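Local coordinates for protein (S)-2-haloacid dehalogenase IVA (PDB 2NO4) that catalyses the hydrolytic dehalogenation of short-chain (S)-2-haloalkanoic acids to (R)-2-hydroxyalkanoic acids, inverting the configuration at the halogen-bearing carbon, at residues B[14-19]-B[174-179]; B[44-49]-B[83-88]; B[77-82]-B[92-97]; B[122-127]-B[147-152]. One frame throughout, in Å; residues are numbered along the deposited sequence.

Contact 1. Residues B[14-19]-B[174-179]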
loop_
_atom_site.group_PDB
_atom_site.type_symbol
_atom_site.label_atom_id
_atom_site.label_comp_id
_atom_site.label_asym_id
_atom_site.label_seq_id
_atom_site.Cartn_x
_atom_site.Cartn_y
_atom_site.Cartn_z
ATOM N N LEU B 14 -20.350 25.390 -1.673
ATOM C CA LEU B 14 -20.123 24.131 -1.003
ATOM C C LEU B 14 -21.278 23.847 -0.051
ATOM O O LEU B 14 -21.776 24.739 0.633
ATOM C CB LEU B 14 -18.780 24.161 -0.259
ATOM C CG LEU B 14 -17.529 24.311 -1.134
ATOM C CD1 LEU B 14 -16.301 24.588 -0.275
ATOM C CD2 LEU B 14 -17.310 23.103 -1.987
ATOM N N ARG B 15 -21.724 22.607 -0.025
ATOM C CA ARG B 15 -22.786 22.231 0.886
ATOM C C ARG B 15 -22.261 21.325 2.004
ATOM O O ARG B 15 -22.812 21.309 3.094
ATOM C CB ARG B 15 -23.949 21.585 0.128
ATOM C CG ARG B 15 -24.556 22.465 -0.985
ATOM C CD ARG B 15 -26.106 22.387 -0.999
ATOM N NE ARG B 15 -26.655 21.100 -1.476
ATOM C CZ ARG B 15 -27.306 20.190 -0.728
ATOM N NH1 ARG B 15 -27.517 20.369 0.571
ATOM N NH2 ARG B 15 -27.755 19.077 -1.292
ATOM N N ALA B 16 -21.175 20.590 1.749
ATOM C CA ALA B 16 -20.711 19.599 2.723
ATOM C C ALA B 16 -19.203 19.629 2.895
ATOM O O ALA B 16 -18.476 19.840 1.929
ATOM C CB ALA B 16 -21.197 18.170 2.336
ATOM N N CYS B 17 -18.768 19.451 4.146
ATOM C CA CYS B 17 -17.370 19.209 4.506
ATOM C C CYS B 17 -17.294 17.779 4.918
ATOM O O CYS B 17 -17.918 17.372 5.886
ATOM C CB CYS B 17 -16.908 20.122 5.655
ATOM S SG CYS B 17 -16.886 21.884 5.148
ATOM N N VAL B 18 -16.566 16.997 4.122
ATOM C CA VAL B 18 -16.445 15.574 4.349
ATOM C C VAL B 18 -15.001 15.279 4.760
ATOM O O VAL B 18 -14.037 15.667 4.054
ATOM C CB VAL B 18 -16.862 14.757 3.080
ATOM C CG1 VAL B 18 -16.694 13.280 3.367
ATOM C CG2 VAL B 18 -18.334 15.068 2.700
ATOM N N PHE B 19 -14.882 14.635 5.919
ATOM C CA PHE B 19 -13.636 14.396 6.595
ATOM C C PHE B 19 -13.198 12.928 6.590
ATOM O O PHE B 19 -13.964 12.045 6.915
ATOM C CB PHE B 19 -13.771 14.829 8.076
ATOM C CG PHE B 19 -13.731 16.310 8.255
ATOM C CD1 PHE B 19 -14.911 17.083 8.181
ATOM C CD2 PHE B 19 -12.518 16.957 8.424
ATOM C CE1 PHE B 19 -14.856 18.465 8.304
ATOM C CE2 PHE B 19 -12.459 18.372 8.560
ATOM C CZ PHE B 19 -13.642 19.102 8.503
ATOM N N LEU B 174 -25.341 11.693 1.113
ATOM C CA LEU B 174 -25.451 13.078 1.578
ATOM C C LEU B 174 -26.304 13.979 0.699
ATOM O O LEU B 174 -26.562 15.127 1.073
ATOM C CB LEU B 174 -24.067 13.709 1.817
ATOM C CG LEU B 174 -23.227 13.010 2.912
ATOM C CD1 LEU B 174 -21.805 13.561 2.886
ATOM C CD2 LEU B 174 -23.859 13.149 4.309
ATOM N N GLY B 175 -26.718 13.466 -0.460
ATOM C CA GLY B 175 -27.556 14.215 -1.413
ATOM C C GLY B 175 -26.835 15.396 -2.017
ATOM O O GLY B 175 -27.417 16.469 -2.188
ATOM N N VAL B 176 -25.541 15.226 -2.297
ATOM C CA VAL B 176 -24.736 16.296 -2.880
ATOM C C VAL B 176 -24.026 15.836 -4.158
ATOM O O VAL B 176 -23.769 14.634 -4.353
ATOM C CB VAL B 176 -23.665 16.877 -1.854
ATOM C CG1 VAL B 176 -24.328 17.567 -0.659
ATOM C CG2 VAL B 176 -22.741 15.748 -1.329
ATOM N N ASN B 177 -23.701 16.798 -5.019
ATOM C CA ASN B 177 -22.817 16.546 -6.137
ATOM C C ASN B 177 -21.359 16.651 -5.706
ATOM O O ASN B 177 -21.067 17.370 -4.759
ATOM C CB ASN B 177 -23.069 17.558 -7.238
ATOM C CG ASN B 177 -24.477 17.491 -7.754
ATOM O OD1 ASN B 177 -25.069 16.406 -7.840
ATOM N ND2 ASN B 177 -25.037 18.656 -8.088
ATOM N N PRO B 178 -20.445 15.974 -6.433
ATOM C CA PRO B 178 -19.015 16.040 -6.096
ATOM C C PRO B 178 -18.514 17.455 -5.916
ATOM O O PRO B 178 -17.802 17.721 -4.972
ATOM C CB PRO B 178 -18.333 15.365 -7.289
ATOM C CG PRO B 178 -19.375 14.406 -7.796
ATOM C CD PRO B 178 -20.701 15.074 -7.583
ATOM N N ASN B 179 -18.882 18.371 -6.801
ATOM C CA ASN B 179 -18.364 19.728 -6.657
ATOM C C ASN B 179 -18.960 20.591 -5.541
ATOM O O ASN B 179 -18.562 21.728 -5.374
ATOM C CB ASN B 179 -18.333 20.473 -8.001
ATOM C CG ASN B 179 -19.701 20.943 -8.457
ATOM O OD1 ASN B 179 -20.730 20.730 -7.800
ATOM N ND2 ASN B 179 -19.718 21.594 -9.613
HETATM O O HOH W 1 -28.609 17.445 0.850
#

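Contact 2. Residues B[44-49]-B[83-88]. With SO4 (sulfate ion), chain J.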
loop_
_atom_site.group_PDB
_atom_site.type_symbol
_atom_site.label_atom_id
_atom_site.label_comp_id
_atom_site.label_asym_id
_atom_site.label_seq_id
_atom_site.Cartn_x
_atom_site.Cartn_y
_atom_site.Cartn_z
ATOM N N GLU B 44 8.317 3.213 17.805
ATOM C CA GLU B 44 8.073 4.012 16.583
ATOM C C GLU B 44 8.108 3.177 15.270
ATOM O O GLU B 44 7.216 3.330 14.423
ATOM C CB GLU B 44 8.993 5.263 16.508
ATOM C CG GLU B 44 8.791 6.112 15.228
ATOM C CD GLU B 44 7.325 6.582 15.023
ATOM O OE1 GLU B 44 6.624 6.861 16.036
ATOM O OE2 GLU B 44 6.864 6.649 13.847
ATOM N N ALA B 45 9.105 2.294 15.118
ATOM C CA ALA B 45 9.192 1.450 13.943
ATOM C C ALA B 45 7.979 0.485 13.870
ATOM O O ALA B 45 7.418 0.262 12.775
ATOM C CB ALA B 45 10.549 0.691 13.910
ATOM N N LEU B 46 7.571 -0.044 15.028
ATOM C CA LEU B 46 6.354 -0.868 15.146
ATOM C C LEU B 46 5.110 -0.091 14.696
ATOM O O LEU B 46 4.337 -0.580 13.880
ATOM C CB LEU B 46 6.104 -1.322 16.587
ATOM C CG LEU B 46 4.825 -2.176 16.758
ATOM C CD1 LEU B 46 5.154 -3.637 16.539
ATOM C CD2 LEU B 46 4.242 -2.002 18.132
ATOM N N SER B 47 4.946 1.110 15.246
ATOM C CA SER B 47 3.843 1.999 14.883
ATOM C C SER B 47 3.769 2.248 13.370
ATOM O O SER B 47 2.688 2.182 12.798
ATOM C CB SER B 47 3.954 3.314 15.648
ATOM O OG SER B 47 2.773 4.076 15.477
ATOM N N MET B 48 4.909 2.555 12.742
ATOM C CA MET B 48 4.959 2.778 11.298
ATOM C C MET B 48 4.588 1.524 10.487
ATOM O O MET B 48 3.880 1.616 9.491
ATOM C CB MET B 48 6.329 3.255 10.870
ATOM C CG MET B 48 6.741 4.595 11.476
ATOM S SD MET B 48 8.473 4.997 10.976
ATOM C CE MET B 48 8.245 4.902 9.198
ATOM N N LEU B 49 5.081 0.363 10.892
ATOM C CA LEU B 49 4.743 -0.885 10.173
ATOM C C LEU B 49 3.274 -1.256 10.329
ATOM O O LEU B 49 2.657 -1.682 9.346
ATOM C CB LEU B 49 5.614 -2.058 10.628
ATOM C CG LEU B 49 5.431 -3.396 9.892
ATOM C CD1 LEU B 49 5.676 -3.338 8.368
ATOM C CD2 LEU B 49 6.401 -4.386 10.537
ATOM N N ARG B 83 4.927 -9.627 15.580
ATOM C CA ARG B 83 5.790 -10.777 15.224
ATOM C C ARG B 83 7.090 -10.333 14.496
ATOM O O ARG B 83 8.157 -10.870 14.712
ATOM C CB ARG B 83 5.017 -11.768 14.348
ATOM C CG ARG B 83 3.856 -12.431 15.030
ATOM C CD ARG B 83 2.957 -13.165 14.019
ATOM N NE ARG B 83 1.997 -14.024 14.719
ATOM C CZ ARG B 83 1.035 -14.719 14.120
ATOM N NH1 ARG B 83 0.854 -14.612 12.802
ATOM N NH2 ARG B 83 0.230 -15.490 14.852
ATOM N N THR B 84 6.979 -9.332 13.626
ATOM C CA THR B 84 8.139 -8.837 12.875
ATOM C C THR B 84 9.206 -8.354 13.858
ATOM O O THR B 84 10.406 -8.630 13.662
ATOM C CB THR B 84 7.698 -7.704 11.908
ATOM O OG1 THR B 84 6.879 -8.276 10.878
ATOM C CG2 THR B 84 8.899 -6.990 11.270
ATOM N N TYR B 85 8.759 -7.662 14.912
ATOM C CA TYR B 85 9.663 -7.103 15.930
ATOM C C TYR B 85 10.041 -8.082 17.045
ATOM O O TYR B 85 10.757 -7.710 18.012
ATOM C CB TYR B 85 9.196 -5.705 16.412
ATOM C CG TYR B 85 9.492 -4.697 15.321
ATOM C CD1 TYR B 85 8.534 -4.389 14.331
ATOM C CD2 TYR B 85 10.781 -4.146 15.203
ATOM C CE1 TYR B 85 8.835 -3.525 13.283
ATOM C CE2 TYR B 85 11.094 -3.264 14.184
ATOM C CZ TYR B 85 10.140 -2.966 13.224
ATOM O OH TYR B 85 10.506 -2.132 12.208
ATOM N N HIS B 86 9.535 -9.319 16.898
ATOM C CA HIS B 86 9.762 -10.459 17.826
ATOM C C HIS B 86 9.500 -10.015 19.273
ATOM O O HIS B 86 10.322 -10.242 20.171
ATOM C CB HIS B 86 11.209 -10.980 17.738
ATOM C CG HIS B 86 11.517 -11.817 16.538
ATOM N ND1 HIS B 86 10.864 -11.687 15.325
ATOM C CD2 HIS B 86 12.471 -12.757 16.343
ATOM C CE1 HIS B 86 11.366 -12.548 14.459
ATOM N NE2 HIS B 86 12.350 -13.199 15.045
ATOM N N LEU B 87 8.371 -9.358 19.508
ATOM C CA LEU B 87 8.170 -8.729 20.816
ATOM C C LEU B 87 7.808 -9.758 21.897
ATOM O O LEU B 87 7.145 -10.743 21.615
ATOM C CB LEU B 87 7.166 -7.590 20.721
ATOM C CG LEU B 87 7.872 -6.313 20.207
ATOM C CD1 LEU B 87 6.883 -5.343 19.658
ATOM C CD2 LEU B 87 8.652 -5.659 21.333
ATOM N N GLU B 88 8.308 -9.556 23.118
ATOM C CA GLU B 88 7.808 -10.299 24.267
ATOM C C GLU B 88 6.346 -9.898 24.598
ATOM O O GLU B 88 5.962 -8.728 24.470
ATOM C CB GLU B 88 8.710 -10.055 25.476
ATOM C CG GLU B 88 8.168 -10.638 26.758
ATOM C CD GLU B 88 9.048 -10.350 27.971
ATOM O OE1 GLU B 88 8.898 -11.075 28.988
ATOM O OE2 GLU B 88 9.883 -9.409 27.924
HETATM S S SO4 J . 1.758 -14.908 18.340
HETATM O O1 SO4 J . 1.385 -14.674 19.734
HETATM O O2 SO4 J . 0.675 -15.563 17.628
HETATM O O3 SO4 J . 1.997 -13.604 17.730
HETATM O O4 SO4 J . 2.928 -15.777 18.228
#

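Contact 3. Residues B[77-82]-B[92-97]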
loop_
_atom_site.group_PDB
_atom_site.type_symbol
_atom_site.label_atom_id
_atom_site.label_comp_id
_atom_site.label_asym_id
_atom_site.label_seq_id
_atom_site.Cartn_x
_atom_site.Cartn_y
_atom_site.Cartn_z
ATOM N N ALA B 77 -2.685 -6.536 10.834
ATOM C CA ALA B 77 -1.506 -5.663 10.675
ATOM C C ALA B 77 -0.706 -5.540 11.972
ATOM O O ALA B 77 0.530 -5.542 11.949
ATOM C CB ALA B 77 -1.937 -4.250 10.124
ATOM N N LEU B 78 -1.402 -5.448 13.111
ATOM C CA LEU B 78 -0.716 -5.330 14.383
ATOM C C LEU B 78 -0.019 -6.641 14.725
ATOM O O LEU B 78 1.110 -6.631 15.182
ATOM C CB LEU B 78 -1.659 -4.974 15.521
ATOM C CG LEU B 78 -1.069 -4.881 16.950
ATOM C CD1 LEU B 78 0.066 -3.858 17.043
ATOM C CD2 LEU B 78 -2.190 -4.584 17.973
ATOM N N THR B 79 -0.727 -7.756 14.539
ATOM C CA THR B 79 -0.182 -9.091 14.797
ATOM C C THR B 79 1.085 -9.296 13.977
ATOM O O THR B 79 2.100 -9.756 14.493
ATOM C CB THR B 79 -1.259 -10.147 14.470
ATOM O OG1 THR B 79 -2.299 -10.015 15.448
ATOM C CG2 THR B 79 -0.680 -11.560 14.516
ATOM N N PHE B 80 1.010 -8.944 12.692
ATOM C CA PHE B 80 2.161 -8.994 11.806
ATOM C C PHE B 80 3.330 -8.121 12.303
ATOM O O PHE B 80 4.485 -8.571 12.259
ATOM C CB PHE B 80 1.781 -8.609 10.374
ATOM C CG PHE B 80 2.935 -8.592 9.453
ATOM C CD1 PHE B 80 3.419 -9.782 8.897
ATOM C CD2 PHE B 80 3.606 -7.379 9.184
ATOM C CE1 PHE B 80 4.543 -9.767 8.040
ATOM C CE2 PHE B 80 4.720 -7.364 8.333
ATOM C CZ PHE B 80 5.186 -8.557 7.766
ATOM N N ALA B 81 3.028 -6.889 12.726
ATOM C CA ALA B 81 4.059 -5.946 13.173
ATOM C C ALA B 81 4.710 -6.428 14.479
ATOM O O ALA B 81 5.936 -6.370 14.635
ATOM C CB ALA B 81 3.504 -4.458 13.276
ATOM N N LEU B 82 3.887 -6.947 15.405
ATOM C CA LEU B 82 4.400 -7.497 16.666
ATOM C C LEU B 82 5.328 -8.686 16.452
ATOM O O LEU B 82 6.379 -8.757 17.084
ATOM C CB LEU B 82 3.240 -7.913 17.603
ATOM C CG LEU B 82 2.413 -6.776 18.191
ATOM C CD1 LEU B 82 1.203 -7.392 18.923
ATOM C CD2 LEU B 82 3.228 -5.922 19.142
ATOM N N GLY B 92 -0.560 -9.767 25.460
ATOM C CA GLY B 92 -0.896 -8.615 26.317
ATOM C C GLY B 92 -0.798 -7.268 25.597
ATOM O O GLY B 92 -1.679 -6.404 25.701
ATOM N N LEU B 93 0.287 -7.115 24.848
ATOM C CA LEU B 93 0.533 -5.949 24.016
ATOM C C LEU B 93 -0.547 -5.754 22.948
ATOM O O LEU B 93 -1.065 -4.637 22.785
ATOM C CB LEU B 93 1.926 -6.105 23.375
ATOM C CG LEU B 93 3.004 -5.053 23.478
ATOM C CD1 LEU B 93 2.955 -4.171 24.749
ATOM C CD2 LEU B 93 4.379 -5.735 23.261
ATOM N N LYS B 94 -0.917 -6.838 22.255
ATOM C CA LYS B 94 -1.990 -6.785 21.250
ATOM C C LYS B 94 -3.308 -6.245 21.829
ATOM O O LYS B 94 -3.913 -5.329 21.252
ATOM C CB LYS B 94 -2.206 -8.144 20.593
ATOM C CG LYS B 94 -3.124 -8.108 19.396
ATOM C CD LYS B 94 -3.138 -9.462 18.712
ATOM C CE LYS B 94 -4.319 -9.529 17.783
ATOM N NZ LYS B 94 -4.350 -10.792 16.983
ATOM N N ASP B 95 -3.736 -6.809 22.956
ATOM C CA ASP B 95 -4.948 -6.350 23.646
ATOM C C ASP B 95 -4.870 -4.872 23.986
ATOM O O ASP B 95 -5.802 -4.126 23.715
ATOM C CB ASP B 95 -5.185 -7.168 24.932
ATOM C CG ASP B 95 -5.503 -8.654 24.658
ATOM O OD1 ASP B 95 -5.901 -9.020 23.520
ATOM O OD2 ASP B 95 -5.353 -9.482 25.602
ATOM N N ARG B 96 -3.764 -4.453 24.604
ATOM C CA ARG B 96 -3.526 -3.048 24.966
ATOM C C ARG B 96 -3.550 -2.105 23.768
ATOM O O ARG B 96 -4.157 -1.021 23.802
ATOM C CB ARG B 96 -2.178 -2.893 25.669
ATOM C CG ARG B 96 -2.212 -3.235 27.158
ATOM C CD ARG B 96 -0.853 -2.926 27.820
ATOM N NE ARG B 96 -0.748 -1.493 28.117
ATOM C CZ ARG B 96 -0.925 -0.971 29.332
ATOM N NH1 ARG B 96 -1.173 -1.767 30.372
ATOM N NH2 ARG B 96 -0.837 0.347 29.513
ATOM N N LEU B 97 -2.880 -2.516 22.702
ATOM C CA LEU B 97 -2.751 -1.647 21.503
ATOM C C LEU B 97 -4.065 -1.546 20.700
ATOM O O LEU B 97 -4.436 -0.466 20.235
ATOM C CB LEU B 97 -1.554 -2.091 20.661
ATOM C CG LEU B 97 -0.154 -1.786 21.250
ATOM C CD1 LEU B 97 0.947 -2.300 20.322
ATOM C CD2 LEU B 97 0.024 -0.308 21.471
#

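Contact 4. Residues B[122-127]-B[147-152]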
loop_
_atom_site.group_PDB
_atom_site.type_symbol
_atom_site.label_atom_id
_atom_site.label_comp_id
_atom_site.label_asym_id
_atom_site.label_seq_id
_atom_site.Cartn_x
_atom_site.Cartn_y
_atom_site.Cartn_z
ATOM N N TYR B 122 -22.786 24.090 7.215
ATOM C CA TYR B 122 -22.358 22.954 6.384
ATOM C C TYR B 122 -22.911 21.635 6.871
ATOM O O TYR B 122 -23.113 21.444 8.058
ATOM C CB TYR B 122 -20.832 22.810 6.395
ATOM C CG TYR B 122 -20.107 23.903 5.691
ATOM C CD1 TYR B 122 -19.487 24.942 6.410
ATOM C CD2 TYR B 122 -20.047 23.924 4.303
ATOM C CE1 TYR B 122 -18.784 25.936 5.743
ATOM C CE2 TYR B 122 -19.375 24.926 3.624
ATOM C CZ TYR B 122 -18.744 25.922 4.345
ATOM O OH TYR B 122 -18.081 26.897 3.639
ATOM N N ILE B 123 -23.120 20.705 5.951
ATOM C CA ILE B 123 -23.204 19.302 6.328
ATOM C C ILE B 123 -21.771 18.914 6.697
ATOM O O ILE B 123 -20.836 19.177 5.931
ATOM C CB ILE B 123 -23.761 18.407 5.189
ATOM C CG1 ILE B 123 -25.157 18.887 4.723
ATOM C CG2 ILE B 123 -23.810 16.911 5.633
ATOM C CD1 ILE B 123 -25.465 18.511 3.255
ATOM N N VAL B 124 -21.606 18.342 7.883
ATOM C CA VAL B 124 -20.321 17.906 8.376
ATOM C C VAL B 124 -20.399 16.394 8.521
ATOM O O VAL B 124 -21.177 15.868 9.327
ATOM C CB VAL B 124 -19.939 18.594 9.723
ATOM C CG1 VAL B 124 -18.534 18.095 10.209
ATOM C CG2 VAL B 124 -19.986 20.142 9.592
ATOM N N ALA B 125 -19.616 15.684 7.710
ATOM C CA ALA B 125 -19.687 14.216 7.686
ATOM C C ALA B 125 -18.273 13.617 7.722
ATOM O O ALA B 125 -17.292 14.285 7.355
ATOM C CB ALA B 125 -20.469 13.737 6.416
ATOM N N ILE B 126 -18.172 12.387 8.204
ATOM C CA ILE B 126 -16.947 11.594 8.055
ATOM C C ILE B 126 -17.175 10.570 6.906
ATOM O O ILE B 126 -18.291 10.033 6.743
ATOM C CB ILE B 126 -16.563 10.902 9.396
ATOM C CG1 ILE B 126 -15.959 11.932 10.366
ATOM C CG2 ILE B 126 -15.577 9.692 9.178
ATOM C CD1 ILE B 126 -15.723 11.406 11.756
ATOM N N LEU B 127 -16.137 10.351 6.085
ATOM C CA LEU B 127 -16.103 9.221 5.140
ATOM C C LEU B 127 -14.798 8.446 5.427
ATOM O O LEU B 127 -13.668 8.978 5.244
ATOM C CB LEU B 127 -16.167 9.725 3.686
ATOM C CG LEU B 127 -16.058 8.616 2.624
ATOM C CD1 LEU B 127 -17.344 7.714 2.694
ATOM C CD2 LEU B 127 -15.790 9.184 1.216
ATOM N N VAL B 147 -20.563 16.758 16.967
ATOM C CA VAL B 147 -20.205 17.765 15.982
ATOM C C VAL B 147 -20.316 17.225 14.555
ATOM O O VAL B 147 -19.762 17.837 13.627
ATOM C CB VAL B 147 -18.812 18.428 16.285
ATOM C CG1 VAL B 147 -18.873 19.167 17.597
ATOM C CG2 VAL B 147 -17.666 17.404 16.333
ATOM N N LEU B 148 -21.056 16.112 14.390
ATOM C CA LEU B 148 -21.189 15.421 13.090
ATOM C C LEU B 148 -22.639 15.188 12.635
ATOM O O LEU B 148 -23.482 14.756 13.428
ATOM C CB LEU B 148 -20.491 14.057 13.129
ATOM C CG LEU B 148 -18.976 13.998 13.253
ATOM C CD1 LEU B 148 -18.588 12.540 13.479
ATOM C CD2 LEU B 148 -18.279 14.591 12.029
ATOM N N ASP B 149 -22.910 15.434 11.354
ATOM C CA ASP B 149 -24.199 15.112 10.768
ATOM C C ASP B 149 -24.303 13.650 10.360
ATOM O O ASP B 149 -25.377 13.052 10.422
ATOM C CB ASP B 149 -24.481 16.016 9.558
ATOM C CG ASP B 149 -24.674 17.466 9.959
ATOM O OD1 ASP B 149 -25.520 17.705 10.862
ATOM O OD2 ASP B 149 -23.973 18.364 9.416
ATOM N N SER B 150 -23.188 13.070 9.935
ATOM C CA SER B 150 -23.212 11.767 9.304
ATOM C C SER B 150 -21.813 11.132 9.349
ATOM O O SER B 150 -20.791 11.815 9.326
ATOM C CB SER B 150 -23.730 11.901 7.865
ATOM O OG SER B 150 -23.536 10.715 7.114
ATOM N N CYS B 151 -21.793 9.811 9.455
ATOM C CA CYS B 151 -20.554 9.073 9.477
ATOM C C CYS B 151 -20.741 7.921 8.510
ATOM O O CYS B 151 -21.532 6.985 8.754
ATOM C CB CYS B 151 -20.256 8.597 10.899
ATOM S SG CYS B 151 -18.678 7.716 11.073
ATOM N N LEU B 152 -20.012 8.005 7.398
ATOM C CA LEU B 152 -20.104 7.030 6.305
ATOM C C LEU B 152 -18.884 6.095 6.294
ATOM O O LEU B 152 -17.743 6.532 6.470
ATOM C CB LEU B 152 -20.303 7.766 4.991
ATOM C CG LEU B 152 -21.569 8.633 5.025
ATOM C CD1 LEU B 152 -21.670 9.494 3.797
ATOM C CD2 LEU B 152 -22.822 7.754 5.180
#

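Contact 1. Residues B[14-19]-B[174-179]
R15 lays its guanidinium beside V176, and V18, in the strand that follows, meets L174, so that one polar and one apolar zone join residues 14-19 to the loop after helix 164-174. In the polar zone the R15 chain, bent at chi2 (-138°) and again at chi3 (-71°), carries its planar group past V176 in the opposite direction to that side chain. CG1 of V176 lies over one guanidinium face, displaced toward the rim and 3.8 Å from NH2. The carbonyl O of G175 approaches the edge, 2.8 Å from R15 NH2, but the angle is too poor for a hydrogen bond. A water in the guanidinium plane accepts from R15 NH2 at 2.8 Å and donates to the carbonyl O of L174 at 3.1 Å. This bridge ties the arginine to the helix terminus, where G175 leaves helical geometry with positive phi.

Apolar contacts fill the remainder. V18 and L174 reach toward each other tip to tip, CG2 to CD1 at 3.8 Å. Between these zones A16 CB sits 4.4 Å from V176 CG1, while V181 of the neighbouring strand touches both V18 and V176. The whole belongs to the Rossmann-like core of the HAD superfamily, where helix 164-174 packs against the parallel sheet and its following loop leads into strand 181-185, beside strand 16-19.

Contact 2. Residues B[44-49]-B[83-88]
L46 and Y85 face each other where helix 43-63 passes the C-terminal end of helix 70-84, their CA atoms 7.1 Å apart, and H86 turns the chain out of the second helix with positive phi in a Schellman motif. The Y85 ring is the main side chain of the contact. It slides past L46 in the opposite direction, with the backbone N of L46 over one of its faces, and its hydroxyl end extends to A45, whose CB is 3.3 Å from Y85 OH. L46 and L49 both reach this ring, and each goes on to a second neighbour, L46 to L87 and L49 to T84. CD1 of L46 lies 4.1 Å from Y85 CD1 and 4.0 Å from L87 CD1, touching residues before and after the H86 turn. With CG anti to the backbone N (chi1 -176°), L49 brings CD2 to T84 CG2 tip to tip at 3.7 Å; CD2 also touches Y85 CE1, approaching that ring obliquely.

These helices belong to the helical cap domain inserted in the Rossmann-like core of this HAD enzyme, and helix 43-63 also carries R51, a residue that binds the haloacid. At the turn, the carbonyl O of R83 accepts two bonds from H86, one from its backbone N and one from ND1 (2.9 Å), the latter nearly along the C=O axis. T84 OG1 is hydrogen-bonded to the carbonyl O of F80. R83 extends from CG to NE and grips a sulfate, probably from the crystallisation liquor, through two bonds: NE to O3, and NH2 to O2 at 2.8 Å, almost straight at 176°. R90 binds the same ion.

Contact 3. Residues B[77-82]-B[92-97]
L78 lays CD2 against both K94 and L97 and turns CD1 to L97, the first of three points at which helix 70-84 meets helix 90-102. Its side chain crosses that of L97 at about a right angle, with CD2 3.7 Å from L97 CB and CD1 3.7 Å from L97 CD1; CD2 touches the aliphatic part of K94 at CG. One residue on, T79 supplies the polar contact. The K94 chain starts with CG anti to the backbone N (chi1 -170°), stays extended beyond it and crosses T79 obliquely, and NZ donates to T79 OG1 at 2.7 Å. D75, one helical turn earlier, supports both partners: its carboxylate forms a salt bridge with K94 NZ, and its carbonyl O is hydrogen-bonded to T79 OG1.

The segments form a roughly antiparallel helix pair, their axes 10.6 Å apart at an angle of 139°, joined by a short connection as a helical hairpin of the cap domain. L82, a turn beyond L78, completes the buried apolar side. CD1 rests 3.9 Å from K94 CB, while CD2 lies near the leucines, 4.3 Å from L93 CD2 and 4.4 Å from L97 CD1. L87, in the connection between the helices, also packs on L82.

Contact 4. Residues B[122-127]-B[147-152]
L148, just before strand 150-153, crosses I126 obliquely where the two strands of a beta-alpha-beta unit run parallel, helix 132-141 linking strand 123-128 to the edge strand 150-153. The closest atoms are I126 CD1 and L148 CD1, 3.5 Å apart, while the other L148 branch, CD2, lies against I126 CG1 and V124 CG1; L148 and V124 cross at about a right angle. L139 of the connecting helix packs on both I126 and L148, and C151, on the same face of the sheet as I126, has its SG 4.1 Å from I126 CG2. The opposite face carries A125, L127, S150 and L152. There L127 and L152 also cross at a slant, L127 CD1 3.7 Å from L152 CB, and Y167, considered important for catalysis, touches L127. Such a right-handed crossover is the building unit of the Rossmann-like HAD core, and strand 123-128 ends on S128, which with N129 binds the haloacid.

Parallel bonding runs through I126, whose N donates to S150 O and whose O accepts from L152 N at 2.7 Å. Ahead of the regular ladder, the D149 side chain takes up the pairing. It stands at about a right angle to I123, with CG anti to the carbonyl carbon (chi1 -67°). V124 is held at both its polar backbone atoms: its O accepts from D149 N at 2.7 Å and weakly from S150 N, and its N donates at 2.8 Å to the anti lone pair of D149 OD2, with an angle of 167° at the hydrogen.

How the contacts relate
The four contacts fall into two pairs on opposite sides of the chain's centre. Contacts 1 and 4, with centres about 10 Å apart, share the parallel sheet: strands 16-19 and 123-128 are neighbours in it, joined by probable backbone hydrogen bonds such as C17 N to I123 O. Contacts 2 and 3, centres about 8 Å apart, share helix 70-84, and their segments alternate along the chain. Contact 1 closes a long loop that encloses the other three, with contact 4 following contacts 2 and 3. Centres of contacts 1 and 2 are about 39 Å apart. The helical region is therefore inserted within the Rossmann-like core, and haloacid-binding residues come from both: R51 from the helices, S128 and N129 at the end of strand 123-128.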